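Local coordinates for Glp_546_48378_50642 (Giardia intestinalis, PDB 2QVW), which cleaves double-stranded RNA in the RNA interference pathway, producing small interfering RNAs of 21 to 23 base pairs that direct the destruction of matching RNAs, at residues T14-S19 with D257-Q262; R41-A46 with A263-P268; N95-P100 with H273-Q278. All blocks are in the same frame, centred on the assembly; numbering follows the deposited sequence.

Contact 1 (T14-S19 with D257-Q262); sequences TTRGPS and DLIRVQ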
ATOM      1  N   THR A  14      -1.505 -26.573  -1.163  1.00 32.44           N
ATOM      2  CA  THR A  14      -2.800 -27.190  -0.928  1.00 33.20           C
ATOM      3  C   THR A  14      -2.666 -28.121   0.264  1.00 33.61           C
ATOM      4  O   THR A  14      -1.581 -28.290   0.825  1.00 33.79           O
ATOM      5  CB  THR A  14      -3.294 -28.017  -2.122  1.00 33.14           C
ATOM      6  OG1 THR A  14      -2.323 -29.013  -2.450  1.00 33.19           O
ATOM      7  CG2 THR A  14      -3.530 -27.140  -3.306  1.00 33.87           C
ATOM      8  N   THR A  15      -3.785 -28.710   0.654  1.00 33.90           N
ATOM      9  CA  THR A  15      -3.805 -29.637   1.767  1.00 34.14           C
ATOM     10  C   THR A  15      -2.612 -30.585   1.700  1.00 34.10           C
ATOM     11  O   THR A  15      -1.935 -30.807   2.703  1.00 34.63           O
ATOM     12  CB  THR A  15      -5.113 -30.460   1.760  1.00 34.41           C
ATOM     13  OG1 THR A  15      -6.197 -29.638   2.219  1.00 35.28           O
ATOM     14  CG2 THR A  15      -4.987 -31.687   2.638  1.00 34.72           C
ATOM     15  N   ARG A  16      -2.348 -31.125   0.514  1.00 33.63           N
ATOM     16  CA  ARG A  16      -1.247 -32.067   0.324  1.00 33.25           C
ATOM     17  C   ARG A  16       0.135 -31.462   0.465  1.00 33.05           C
ATOM     18  O   ARG A  16       0.982 -32.022   1.153  1.00 33.32           O
ATOM     19  CB  ARG A  16      -1.369 -32.763  -1.030  1.00 33.35           C
ATOM     20  CG  ARG A  16      -2.166 -31.989  -2.066  1.00 33.34           C
ATOM     21  CD  ARG A  16      -2.354 -32.826  -3.321  1.00 33.37           C
ATOM     22  NE  ARG A  16      -2.955 -34.135  -3.034  1.00 33.27           N
ATOM     23  CZ  ARG A  16      -4.245 -34.337  -2.778  1.00 33.54           C
ATOM     24  NH1 ARG A  16      -5.093 -33.317  -2.768  1.00 33.69           N
ATOM     25  NH2 ARG A  16      -4.692 -35.562  -2.540  1.00 33.31           N
ATOM     26  N   GLY A  17       0.378 -30.329  -0.180  1.00 32.79           N
ATOM     27  CA  GLY A  17       1.688 -29.727  -0.056  1.00 32.52           C
ATOM     28  C   GLY A  17       1.973 -28.595  -1.015  1.00 32.44           C
ATOM     29  O   GLY A  17       1.086 -28.147  -1.751  1.00 32.68           O
ATOM     30  N   PRO A  18       3.225 -28.102  -1.014  1.00 32.16           N
ATOM     31  CA  PRO A  18       3.736 -27.010  -1.850  1.00 31.90           C
ATOM     32  C   PRO A  18       4.310 -27.431  -3.219  1.00 31.72           C
ATOM     33  O   PRO A  18       5.026 -28.430  -3.330  1.00 31.80           O
ATOM     34  CB  PRO A  18       4.800 -26.397  -0.961  1.00 31.82           C
ATOM     35  CG  PRO A  18       5.408 -27.622  -0.326  1.00 32.08           C
ATOM     36  CD  PRO A  18       4.184 -28.417   0.064  1.00 32.02           C
ATOM     37  N   SER A  19       3.993 -26.647  -4.248  1.00 31.26           N
ATOM     38  CA  SER A  19       4.461 -26.890  -5.608  1.00 30.87           C
ATOM     39  C   SER A  19       5.121 -25.603  -6.080  1.00 30.48           C
ATOM     40  O   SER A  19       4.460 -24.574  -6.214  1.00 30.80           O
ATOM     41  CB  SER A  19       3.287 -27.231  -6.509  1.00 30.86           C
ATOM     42  OG  SER A  19       3.725 -27.481  -7.826  1.00 31.57           O
ATOM     43  N   ASP A 257       3.859 -35.778 -10.833  1.00 39.99           N
ATOM     44  CA  ASP A 257       3.187 -36.436  -9.725  1.00 39.84           C
ATOM     45  C   ASP A 257       2.071 -35.494  -9.290  1.00 39.42           C
ATOM     46  O   ASP A 257       2.182 -34.281  -9.470  1.00 39.56           O
ATOM     47  CB  ASP A 257       4.179 -36.691  -8.581  1.00 40.21           C
ATOM     48  CG  ASP A 257       4.542 -35.434  -7.827  1.00 41.62           C
ATOM     49  OD1 ASP A 257       5.014 -34.460  -8.452  1.00 43.42           O
ATOM     50  OD2 ASP A 257       4.358 -35.424  -6.595  1.00 43.04           O
ATOM     51  N   LEU A 258       0.996 -36.052  -8.734  1.00 38.91           N
ATOM     52  CA  LEU A 258      -0.167 -35.272  -8.294  1.00 37.94           C
ATOM     53  C   LEU A 258       0.187 -33.835  -7.914  1.00 37.28           C
ATOM     54  O   LEU A 258      -0.199 -32.898  -8.613  1.00 37.39           O
ATOM     55  CB  LEU A 258      -0.869 -35.973  -7.122  1.00 38.00           C
ATOM     56  CG  LEU A 258      -2.319 -35.555  -6.837  1.00 38.46           C
ATOM     57  CD1 LEU A 258      -3.198 -35.791  -8.062  1.00 39.09           C
ATOM     58  CD2 LEU A 258      -2.842 -36.353  -5.658  1.00 39.19           C
ATOM     59  N   ILE A 259       0.912 -33.656  -6.817  1.00 36.37           N
ATOM     60  CA  ILE A 259       1.308 -32.321  -6.407  1.00 35.57           C
ATOM     61  C   ILE A 259       1.556 -31.529  -7.685  1.00 35.10           C
ATOM     62  O   ILE A 259       0.824 -30.585  -7.997  1.00 35.35           O
ATOM     63  CB  ILE A 259       2.584 -32.377  -5.541  1.00 35.52           C
ATOM     64  CG1 ILE A 259       2.211 -32.760  -4.101  1.00 35.10           C
ATOM     65  CG2 ILE A 259       3.311 -31.038  -5.580  1.00 35.53           C
ATOM     66  CD1 ILE A 259       1.240 -33.930  -3.982  1.00 39.53           C
ATOM     67  N   ARG A 260       2.568 -31.944  -8.441  1.00 34.31           N
ATOM     68  CA  ARG A 260       2.886 -31.292  -9.702  1.00 33.60           C
ATOM     69  C   ARG A 260       1.621 -31.066 -10.506  1.00 32.95           C
ATOM     70  O   ARG A 260       1.156 -29.938 -10.627  1.00 32.86           O
ATOM     71  CB  ARG A 260       3.860 -32.139 -10.525  1.00 33.67           C
ATOM     72  CG  ARG A 260       5.303 -31.853 -10.206  1.00 35.60           C
ATOM     73  CD  ARG A 260       5.610 -30.381 -10.430  1.00 37.48           C
ATOM     74  NE  ARG A 260       6.791 -29.976  -9.678  1.00 38.95           N
ATOM     75  CZ  ARG A 260       7.227 -28.727  -9.579  1.00 39.66           C
ATOM     76  NH1 ARG A 260       6.591 -27.736 -10.183  1.00 40.34           N
ATOM     77  NH2 ARG A 260       8.302 -28.469  -8.868  1.00 39.87           N
ATOM     78  N   VAL A 261       1.059 -32.144 -11.040  1.00 32.20           N
ATOM     79  CA  VAL A 261      -0.140 -32.039 -11.850  1.00 31.47           C
ATOM     80  C   VAL A 261      -1.116 -31.013 -11.286  1.00 31.24           C
ATOM     81  O   VAL A 261      -1.011 -29.832 -11.606  1.00 31.10           O
ATOM     82  CB  VAL A 261      -0.835 -33.395 -11.984  1.00 31.22           C
ATOM     83  CG1 VAL A 261      -1.922 -33.312 -13.022  1.00 31.16           C
ATOM     84  CG2 VAL A 261       0.172 -34.452 -12.376  1.00 31.32           C
ATOM     85  N   GLN A 262      -2.053 -31.445 -10.447  1.00 31.00           N
ATOM     86  CA  GLN A 262      -3.040 -30.530  -9.865  1.00 30.81           C
ATOM     87  C   GLN A 262      -2.543 -29.106  -9.586  1.00 30.40           C
ATOM     88  O   GLN A 262      -3.247 -28.138  -9.847  1.00 30.47           O
ATOM     89  CB  GLN A 262      -3.607 -31.116  -8.577  1.00 30.79           C
ATOM     90  CG  GLN A 262      -4.514 -30.159  -7.824  1.00 32.10           C
ATOM     91  CD  GLN A 262      -5.083 -30.772  -6.565  1.00 34.52           C
ATOM     92  OE1 GLN A 262      -4.348 -31.313  -5.738  1.00 36.52           O
ATOM     93  NE2 GLN A 262      -6.396 -30.684  -6.407  1.00 34.22           N
TER

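Contact 2 (R41-A46 with A263-P268); sequences RGLPAA and ALQFLP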
ATOM      1  N   ARG A  41     -14.457 -25.682  -9.297  1.00 34.15           N
ATOM      2  CA  ARG A  41     -14.165 -26.237 -10.628  1.00 34.21           C
ATOM      3  C   ARG A  41     -13.360 -27.534 -10.700  1.00 34.35           C
ATOM      4  O   ARG A  41     -12.481 -27.667 -11.541  1.00 34.40           O
ATOM      5  CB  ARG A  41     -13.468 -25.188 -11.506  1.00 34.05           C
ATOM      6  CG  ARG A  41     -14.125 -23.819 -11.528  1.00 34.39           C
ATOM      7  CD  ARG A  41     -13.490 -22.942 -10.481  1.00 34.35           C
ATOM      8  NE  ARG A  41     -12.653 -21.891 -11.048  1.00 33.54           N
ATOM      9  CZ  ARG A  41     -11.495 -21.499 -10.521  1.00 32.94           C
ATOM     10  NH1 ARG A  41     -11.035 -22.077  -9.412  1.00 32.40           N
ATOM     11  NH2 ARG A  41     -10.795 -20.529 -11.100  1.00 32.24           N
ATOM     12  N   GLY A  42     -13.667 -28.493  -9.839  1.00 34.56           N
ATOM     13  CA  GLY A  42     -12.936 -29.739  -9.869  1.00 34.89           C
ATOM     14  C   GLY A  42     -11.731 -29.715  -8.957  1.00 35.10           C
ATOM     15  O   GLY A  42     -11.399 -30.730  -8.347  1.00 35.58           O
ATOM     16  N   LEU A  43     -11.058 -28.570  -8.875  1.00 34.58           N
ATOM     17  CA  LEU A  43      -9.892 -28.429  -7.998  1.00 34.20           C
ATOM     18  C   LEU A  43     -10.266 -27.634  -6.728  1.00 33.84           C
ATOM     19  O   LEU A  43     -10.996 -26.654  -6.798  1.00 34.05           O
ATOM     20  CB  LEU A  43      -8.743 -27.768  -8.757  1.00 34.17           C
ATOM     21  CG  LEU A  43      -9.095 -26.558  -9.613  1.00 34.35           C
ATOM     22  CD1 LEU A  43      -9.455 -25.368  -8.727  1.00 35.42           C
ATOM     23  CD2 LEU A  43      -7.916 -26.229 -10.492  1.00 33.83           C
ATOM     24  N   PRO A  44      -9.752 -28.062  -5.559  1.00 33.45           N
ATOM     25  CA  PRO A  44      -9.930 -27.547  -4.196  1.00 33.25           C
ATOM     26  C   PRO A  44      -9.149 -26.303  -3.799  1.00 33.26           C
ATOM     27  O   PRO A  44      -8.121 -25.982  -4.394  1.00 33.51           O
ATOM     28  CB  PRO A  44      -9.508 -28.728  -3.357  1.00 33.14           C
ATOM     29  CG  PRO A  44      -8.259 -29.140  -4.091  1.00 33.25           C
ATOM     30  CD  PRO A  44      -8.688 -29.085  -5.561  1.00 33.56           C
ATOM     31  N   ALA A  45      -9.635 -25.636  -2.754  1.00 32.99           N
ATOM     32  CA  ALA A  45      -9.014 -24.424  -2.233  1.00 32.56           C
ATOM     33  C   ALA A  45      -7.500 -24.583  -2.101  1.00 32.36           C
ATOM     34  O   ALA A  45      -7.012 -25.634  -1.715  1.00 32.29           O
ATOM     35  CB  ALA A  45      -9.624 -24.072  -0.879  1.00 32.71           C
ATOM     36  N   ALA A  46      -6.773 -23.521  -2.425  1.00 32.39           N
ATOM     37  CA  ALA A  46      -5.311 -23.482  -2.368  1.00 32.33           C
ATOM     38  C   ALA A  46      -4.819 -22.042  -2.203  1.00 32.35           C
ATOM     39  O   ALA A  46      -5.607 -21.098  -2.205  1.00 32.15           O
ATOM     40  CB  ALA A  46      -4.737 -24.066  -3.637  1.00 32.14           C
ATOM     41  N   ALA A 263      -1.339 -28.976  -9.045  1.00 29.94           N
ATOM     42  CA  ALA A 263      -0.818 -27.648  -8.767  1.00 29.50           C
ATOM     43  C   ALA A 263      -0.874 -26.812 -10.041  1.00 29.21           C
ATOM     44  O   ALA A 263      -1.177 -25.623 -10.006  1.00 29.37           O
ATOM     45  CB  ALA A 263       0.606 -27.738  -8.267  1.00 29.42           C
ATOM     46  N   LEU A 264      -0.592 -27.466 -11.160  1.00 28.67           N
ATOM     47  CA  LEU A 264      -0.573 -26.857 -12.482  1.00 28.23           C
ATOM     48  C   LEU A 264      -1.955 -26.429 -12.929  1.00 28.18           C
ATOM     49  O   LEU A 264      -2.104 -25.692 -13.892  1.00 28.44           O
ATOM     50  CB  LEU A 264       0.032 -27.854 -13.483  1.00 27.94           C
ATOM     51  CG  LEU A 264      -0.549 -27.993 -14.887  1.00 27.57           C
ATOM     52  CD1 LEU A 264       0.170 -27.068 -15.837  1.00 26.83           C
ATOM     53  CD2 LEU A 264      -0.403 -29.436 -15.338  1.00 27.82           C
ATOM     54  N   GLN A 265      -2.974 -26.901 -12.236  1.00 27.96           N
ATOM     55  CA  GLN A 265      -4.325 -26.516 -12.597  1.00 27.93           C
ATOM     56  C   GLN A 265      -4.593 -25.097 -12.074  1.00 27.91           C
ATOM     57  O   GLN A 265      -5.622 -24.496 -12.348  1.00 28.44           O
ATOM     58  CB  GLN A 265      -5.318 -27.501 -11.990  1.00 28.03           C
ATOM     59  CG  GLN A 265      -5.073 -28.955 -12.358  1.00 29.13           C
ATOM     60  CD  GLN A 265      -5.025 -29.172 -13.847  1.00 31.73           C
ATOM     61  OE1 GLN A 265      -5.918 -28.745 -14.582  1.00 33.16           O
ATOM     62  NE2 GLN A 265      -3.983 -29.846 -14.307  1.00 31.66           N
ATOM     63  N   PHE A 266      -3.643 -24.563 -11.320  1.00 27.39           N
ATOM     64  CA  PHE A 266      -3.785 -23.228 -10.768  1.00 26.66           C
ATOM     65  C   PHE A 266      -2.845 -22.244 -11.431  1.00 26.48           C
ATOM     66  O   PHE A 266      -2.427 -21.279 -10.807  1.00 26.81           O
ATOM     67  CB  PHE A 266      -3.504 -23.232  -9.269  1.00 26.45           C
ATOM     68  CG  PHE A 266      -4.503 -24.004  -8.463  1.00 25.54           C
ATOM     69  CD1 PHE A 266      -4.248 -25.322  -8.083  1.00 24.86           C
ATOM     70  CD2 PHE A 266      -5.699 -23.415  -8.074  1.00 24.94           C
ATOM     71  CE1 PHE A 266      -5.171 -26.044  -7.325  1.00 24.73           C
ATOM     72  CE2 PHE A 266      -6.626 -24.124  -7.321  1.00 25.05           C
ATOM     73  CZ  PHE A 266      -6.361 -25.444  -6.944  1.00 25.02           C
ATOM     74  N   LEU A 267      -2.489 -22.496 -12.683  1.00 26.06           N
ATOM     75  CA  LEU A 267      -1.611 -21.581 -13.392  1.00 25.77           C
ATOM     76  C   LEU A 267      -2.433 -20.637 -14.254  1.00 25.50           C
ATOM     77  O   LEU A 267      -2.066 -19.469 -14.433  1.00 25.67           O
ATOM     78  CB  LEU A 267      -0.598 -22.335 -14.252  1.00 25.79           C
ATOM     79  CG  LEU A 267       0.527 -23.017 -13.484  1.00 26.06           C
ATOM     80  CD1 LEU A 267       1.555 -23.514 -14.473  1.00 25.99           C
ATOM     81  CD2 LEU A 267       1.161 -22.048 -12.502  1.00 26.37           C
ATOM     82  N   PRO A 268      -3.555 -21.123 -14.814  1.00 25.21           N
ATOM     83  CA  PRO A 268      -4.331 -20.193 -15.628  1.00 25.11           C
ATOM     84  C   PRO A 268      -4.628 -18.982 -14.733  1.00 25.03           C
ATOM     85  O   PRO A 268      -4.554 -17.826 -15.170  1.00 25.05           O
ATOM     86  CB  PRO A 268      -5.581 -20.999 -15.952  1.00 25.37           C
ATOM     87  CG  PRO A 268      -5.076 -22.403 -15.978  1.00 25.29           C
ATOM     88  CD  PRO A 268      -4.203 -22.445 -14.768  1.00 25.13           C
TER

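Contact 3 (N95-P100 with H273-Q278); sequences NEYTFP and HICDIQ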
ATOM      1  N   ASN A  95     -16.503 -10.480 -14.896  1.00 37.66           N
ATOM      2  CA  ASN A  95     -16.841 -10.781 -13.504  1.00 38.11           C
ATOM      3  C   ASN A  95     -15.677 -11.316 -12.677  1.00 37.84           C
ATOM      4  O   ASN A  95     -15.757 -11.403 -11.453  1.00 37.82           O
ATOM      5  CB  ASN A  95     -17.980 -11.797 -13.455  1.00 38.58           C
ATOM      6  CG  ASN A  95     -17.594 -13.125 -14.052  1.00 40.28           C
ATOM      7  OD1 ASN A  95     -17.345 -13.224 -15.250  1.00 42.18           O
ATOM      8  ND2 ASN A  95     -17.526 -14.154 -13.217  1.00 41.33           N
ATOM      9  N   GLU A  96     -14.597 -11.678 -13.352  1.00 37.70           N
ATOM     10  CA  GLU A  96     -13.441 -12.218 -12.670  1.00 37.78           C
ATOM     11  C   GLU A  96     -12.298 -11.242 -12.436  1.00 37.43           C
ATOM     12  O   GLU A  96     -11.169 -11.659 -12.187  1.00 37.61           O
ATOM     13  CB  GLU A  96     -12.917 -13.423 -13.429  1.00 37.87           C
ATOM     14  CG  GLU A  96     -13.414 -14.720 -12.889  1.00 40.60           C
ATOM     15  CD  GLU A  96     -12.848 -15.881 -13.639  1.00 44.13           C
ATOM     16  OE1 GLU A  96     -13.302 -16.114 -14.776  1.00 45.26           O
ATOM     17  OE2 GLU A  96     -11.939 -16.546 -13.102  1.00 45.37           O
ATOM     18  N   TYR A  97     -12.584  -9.948 -12.522  1.00 36.94           N
ATOM     19  CA  TYR A  97     -11.567  -8.935 -12.279  1.00 36.35           C
ATOM     20  C   TYR A  97     -11.861  -8.311 -10.916  1.00 36.39           C
ATOM     21  O   TYR A  97     -12.960  -8.466 -10.379  1.00 36.43           O
ATOM     22  CB  TYR A  97     -11.588  -7.851 -13.365  1.00 36.08           C
ATOM     23  CG  TYR A  97     -11.177  -8.311 -14.750  1.00 35.34           C
ATOM     24  CD1 TYR A  97     -12.007  -9.133 -15.510  1.00 34.88           C
ATOM     25  CD2 TYR A  97      -9.954  -7.929 -15.296  1.00 35.20           C
ATOM     26  CE1 TYR A  97     -11.629  -9.565 -16.779  1.00 35.09           C
ATOM     27  CE2 TYR A  97      -9.563  -8.354 -16.562  1.00 35.02           C
ATOM     28  CZ  TYR A  97     -10.400  -9.175 -17.303  1.00 35.26           C
ATOM     29  OH  TYR A  97      -9.999  -9.624 -18.554  1.00 35.89           O
ATOM     30  N   THR A  98     -10.880  -7.608 -10.362  1.00 36.33           N
ATOM     31  CA  THR A  98     -11.047  -6.974  -9.064  1.00 36.34           C
ATOM     32  C   THR A  98     -11.964  -5.762  -9.198  1.00 36.73           C
ATOM     33  O   THR A  98     -12.583  -5.320  -8.226  1.00 36.69           O
ATOM     34  CB  THR A  98      -9.702  -6.531  -8.494  1.00 36.12           C
ATOM     35  OG1 THR A  98      -8.811  -7.653  -8.472  1.00 35.70           O
ATOM     36  CG2 THR A  98      -9.878  -5.999  -7.081  1.00 35.91           C
ATOM     37  N   PHE A  99     -12.042  -5.230 -10.411  1.00 37.11           N
ATOM     38  CA  PHE A  99     -12.898  -4.098 -10.691  1.00 37.51           C
ATOM     39  C   PHE A  99     -13.609  -4.368 -11.998  1.00 38.28           C
ATOM     40  O   PHE A  99     -13.320  -3.736 -13.002  1.00 38.17           O
ATOM     41  CB  PHE A  99     -12.062  -2.834 -10.793  1.00 37.27           C
ATOM     42  CG  PHE A  99     -11.297  -2.528  -9.545  1.00 36.28           C
ATOM     43  CD1 PHE A  99     -11.947  -2.047  -8.413  1.00 35.52           C
ATOM     44  CD2 PHE A  99      -9.928  -2.766  -9.483  1.00 35.50           C
ATOM     45  CE1 PHE A  99     -11.238  -1.812  -7.234  1.00 35.03           C
ATOM     46  CE2 PHE A  99      -9.216  -2.536  -8.316  1.00 35.23           C
ATOM     47  CZ  PHE A  99      -9.868  -2.060  -7.191  1.00 34.94           C
ATOM     48  N   PRO A 100     -14.554  -5.324 -11.993  1.00 39.10           N
ATOM     49  CA  PRO A 100     -15.336  -5.716 -13.165  1.00 40.01           C
ATOM     50  C   PRO A 100     -16.099  -4.577 -13.836  1.00 41.18           C
ATOM     51  O   PRO A 100     -16.611  -4.730 -14.942  1.00 41.17           O
ATOM     52  CB  PRO A 100     -16.262  -6.797 -12.608  1.00 39.82           C
ATOM     53  CG  PRO A 100     -16.450  -6.383 -11.194  1.00 39.30           C
ATOM     54  CD  PRO A 100     -15.042  -6.034 -10.797  1.00 38.98           C
ATOM     55  N   HIS A 273      -4.186 -13.631 -12.772  1.00 24.27           N
ATOM     56  CA  HIS A 273      -3.788 -12.699 -11.739  1.00 24.39           C
ATOM     57  C   HIS A 273      -3.021 -11.560 -12.375  1.00 24.73           C
ATOM     58  O   HIS A 273      -3.355 -10.390 -12.200  1.00 24.71           O
ATOM     59  CB  HIS A 273      -2.914 -13.408 -10.722  1.00 24.20           C
ATOM     60  CG  HIS A 273      -2.630 -12.593  -9.501  1.00 23.96           C
ATOM     61  ND1 HIS A 273      -3.627 -12.072  -8.707  1.00 23.64           N
ATOM     62  CD2 HIS A 273      -1.461 -12.226  -8.927  1.00 23.49           C
ATOM     63  CE1 HIS A 273      -3.083 -11.419  -7.697  1.00 23.90           C
ATOM     64  NE2 HIS A 273      -1.770 -11.498  -7.808  1.00 23.32           N
ATOM     65  N   ILE A 274      -1.987 -11.918 -13.121  1.00 25.26           N
ATOM     66  CA  ILE A 274      -1.167 -10.939 -13.817  1.00 25.78           C
ATOM     67  C   ILE A 274      -2.041 -10.092 -14.737  1.00 26.46           C
ATOM     68  O   ILE A 274      -1.836  -8.890 -14.867  1.00 26.67           O
ATOM     69  CB  ILE A 274      -0.081 -11.645 -14.660  1.00 25.61           C
ATOM     70  CG1 ILE A 274       0.890 -12.383 -13.739  1.00 25.54           C
ATOM     71  CG2 ILE A 274       0.673 -10.645 -15.493  1.00 25.17           C
ATOM     72  CD1 ILE A 274       1.993 -13.093 -14.465  1.00 39.53           C
ATOM     73  N   CYS A 275      -3.010 -10.734 -15.380  1.00 27.43           N
ATOM     74  CA  CYS A 275      -3.918 -10.046 -16.290  1.00 27.93           C
ATOM     75  C   CYS A 275      -4.805  -9.121 -15.479  1.00 27.54           C
ATOM     76  O   CYS A 275      -5.076  -7.980 -15.869  1.00 27.52           O
ATOM     77  CB  CYS A 275      -4.783 -11.057 -17.039  1.00 28.13           C
ATOM     78  SG  CYS A 275      -5.996 -10.298 -18.138  1.00 32.37           S
ATOM     79  N   ASP A 276      -5.263  -9.633 -14.344  1.00 27.48           N
ATOM     80  CA  ASP A 276      -6.117  -8.865 -13.450  1.00 27.36           C
ATOM     81  C   ASP A 276      -5.353  -7.581 -13.164  1.00 27.09           C
ATOM     82  O   ASP A 276      -5.741  -6.490 -13.600  1.00 27.02           O
ATOM     83  CB  ASP A 276      -6.338  -9.650 -12.152  1.00 27.48           C
ATOM     84  CG  ASP A 276      -7.512  -9.135 -11.327  1.00 28.11           C
ATOM     85  OD1 ASP A 276      -8.035  -8.034 -11.606  1.00 29.70           O
ATOM     86  OD2 ASP A 276      -7.903  -9.846 -10.379  1.00 28.53           O
ATOM     87  N   ILE A 277      -4.248  -7.739 -12.445  1.00 26.90           N
ATOM     88  CA  ILE A 277      -3.392  -6.624 -12.089  1.00 26.79           C
ATOM     89  C   ILE A 277      -3.269  -5.627 -13.240  1.00 27.13           C
ATOM     90  O   ILE A 277      -3.876  -4.557 -13.208  1.00 27.36           O
ATOM     91  CB  ILE A 277      -1.981  -7.110 -11.721  1.00 26.57           C
ATOM     92  CG1 ILE A 277      -2.040  -8.049 -10.510  1.00 25.91           C
ATOM     93  CG2 ILE A 277      -1.091  -5.925 -11.429  1.00 26.39           C
ATOM     94  CD1 ILE A 277      -0.681  -8.398  -9.942  1.00 39.53           C
ATOM     95  N   GLN A 278      -2.484  -5.986 -14.251  1.00 27.69           N
ATOM     96  CA  GLN A 278      -2.277  -5.123 -15.411  1.00 28.40           C
ATOM     97  C   GLN A 278      -3.500  -4.307 -15.797  1.00 28.55           C
ATOM     98  O   GLN A 278      -3.407  -3.105 -16.044  1.00 28.80           O
ATOM     99  CB  GLN A 278      -1.845  -5.945 -16.619  1.00 28.67           C
ATOM    100  CG  GLN A 278      -0.427  -6.430 -16.551  1.00 29.88           C
ATOM    101  CD  GLN A 278       0.116  -6.748 -17.920  1.00 31.55           C
ATOM    102  OE1 GLN A 278      -0.420  -7.607 -18.639  1.00 32.31           O
ATOM    103  NE2 GLN A 278       1.186  -6.053 -18.301  1.00 32.23           N
TER

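Contact 1 (T14-S19 with D257-Q262)
R16 crosses L258 and Q262 at about a right angle and runs alongside I259 in the opposite direction, and its path can be followed atom by atom. CB starts beside the I259 tip, 4.1 Å from I259 CD1. At CD the chain sits between two partners, with R16 CD 3.8 Å from I259 CD1 and 3.5 Å from Q262 OE1. A bend at chi3 (54°) then turns NE aside, placing R16 NE 3.4 Å from L258 CD2 in a contact between a methyl and the base of the guanidinium. CZ and NH2 stay close to the same methyl, R16 NH2 being 3.7 Å from L258 CD2. At the tip R16 NH1 is 3.7 Å from Q262 OE1, with guanidinium and amide planes 53° apart and no hydrogen bond between them. The polar ends are instead held by the loop beyond: R16 NH2 bonds to H226 O, and Q262 NE2 to K224 O.

Further along, the I259 branch CG2 packs 3.9 Å from S19 CB. S19 OG lies over one face of the R260 guanidinium, a packing contact, while R260 NH1 is hydrogen-bonded to H20 O and the same group makes a cation-pi contact with W21.

T14 N bonds to G17 O (3.1 Å) across the two-residue turn T15-R16, and S19 resumes backbone pairing with V12. The segment holds the turn of a beta hairpin and the first residues of strand 18-25 in the N-terminal antiparallel sheet, resting on the residues that lead into helix 260-264 and on its first turn.

Contact 2 (R41-A46 with A263-P268)
L43 and Q265 mark the closest backbone approach, their CA atoms 7.5 Å apart. Segment 41-46 is the connection between strands 35-37 and 46-49, antiparallel neighbours in the N-terminal sheet, so the contact joins a beta-hairpin loop to the type I turn that links two helices. A46 enters the second strand and pairs through its backbone with V37. On the other side, the turn runs from L264 to L267, between helices 260-264 and 267-284; F266 N bonds to A263 O at 3.0 Å.

The F266 side chain comes nearer the loop at its end. Its CG stands anti to the carbonyl carbon and beside the backbone N (chi1 -66°), and the ring has a methyl over each face, each offset toward the rim. Over one face, L43 CD2 lies 4.0 Å from the F266 ring centroid and 14° off the normal. Over the opposite face, A46 CB lies 4.2 Å from that centroid and 20° off the normal. Both satisfy the geometry of CH-pi contacts. The L43 side chain meets the ring tip to tip, with L43 CD1 at 3.4 Å from F266 CE2, while its other branch, CD2, also touches Q265 CB.

Behind the turn, L264 faces helix 60-77 through L73, L76 and L77. At the far end of the loop R41 forms a salt bridge with E269 and a cation-pi contact with W319. At the ring edge, near its plane, the backbone oxygen P44 O faces the outermost carbon, F266 CZ, at 3.1 Å.

Contact 3 (N95-P100 with H273-Q278)
T98 and D276 carry the contact, the aspartate carboxylate facing both the backbone and the hydroxyl of the threonine. T98 N donates to D276 OD1 at 3.1 Å, with a fairly straight N-H...O angle of 159°, arriving on the syn side and somewhat out of the carboxylate plane. T98 OG1 lies 3.0 Å from D276 OD2; it is hydrogen-bonded to Y299 OH of helix 295-306. D276 CG is anti to the backbone N (chi1 -164°), which carries it to the loop side. Y97 runs past the carboxylate in the opposite direction, Y97 CB 4.0 Å from D276 OD1, with ring and carboxylate planes 81° apart. Beside it, C275 SG makes an oblique sulfur-aromatic contact, 5.5 Å from the Y97 ring centroid.

All of this joins the loop between helix 85-90 and strand 112-117 to helix 267-284, probably the connector helix by which Dicer joins its PAZ and RNase III regions. Farther out, the helix packs through I274 on strand 18-25. A salt bridge ties E96 OE2 to K272 NZ. Beyond the threonine side chain, T98 O accepts a hydrogen bond from R307 NH1.

In the fold
The first segments run in the order 14-19, 41-46, 95-100 and the second in the order 257-262, 263-268, 273-278, so the three pairings alternate along the chain. Contacts 1 and 2 touch, with centres 10 Å apart, and share helix 260-264; Q262 packs on P44, and T14 on A46. Contact 3 shares helix 267-284 with contact 2, their centres about 17 Å apart, and lies about 25 Å from contact 1, centre to centre. Contact 1 uses a tight hairpin turn and contact 2 a longer hairpin loop of the six-stranded sheet, contact 3 a loop leading to its edge strand. Together they fasten the N-terminal domain along the segment leading from the PAZ region toward the RNase III domains.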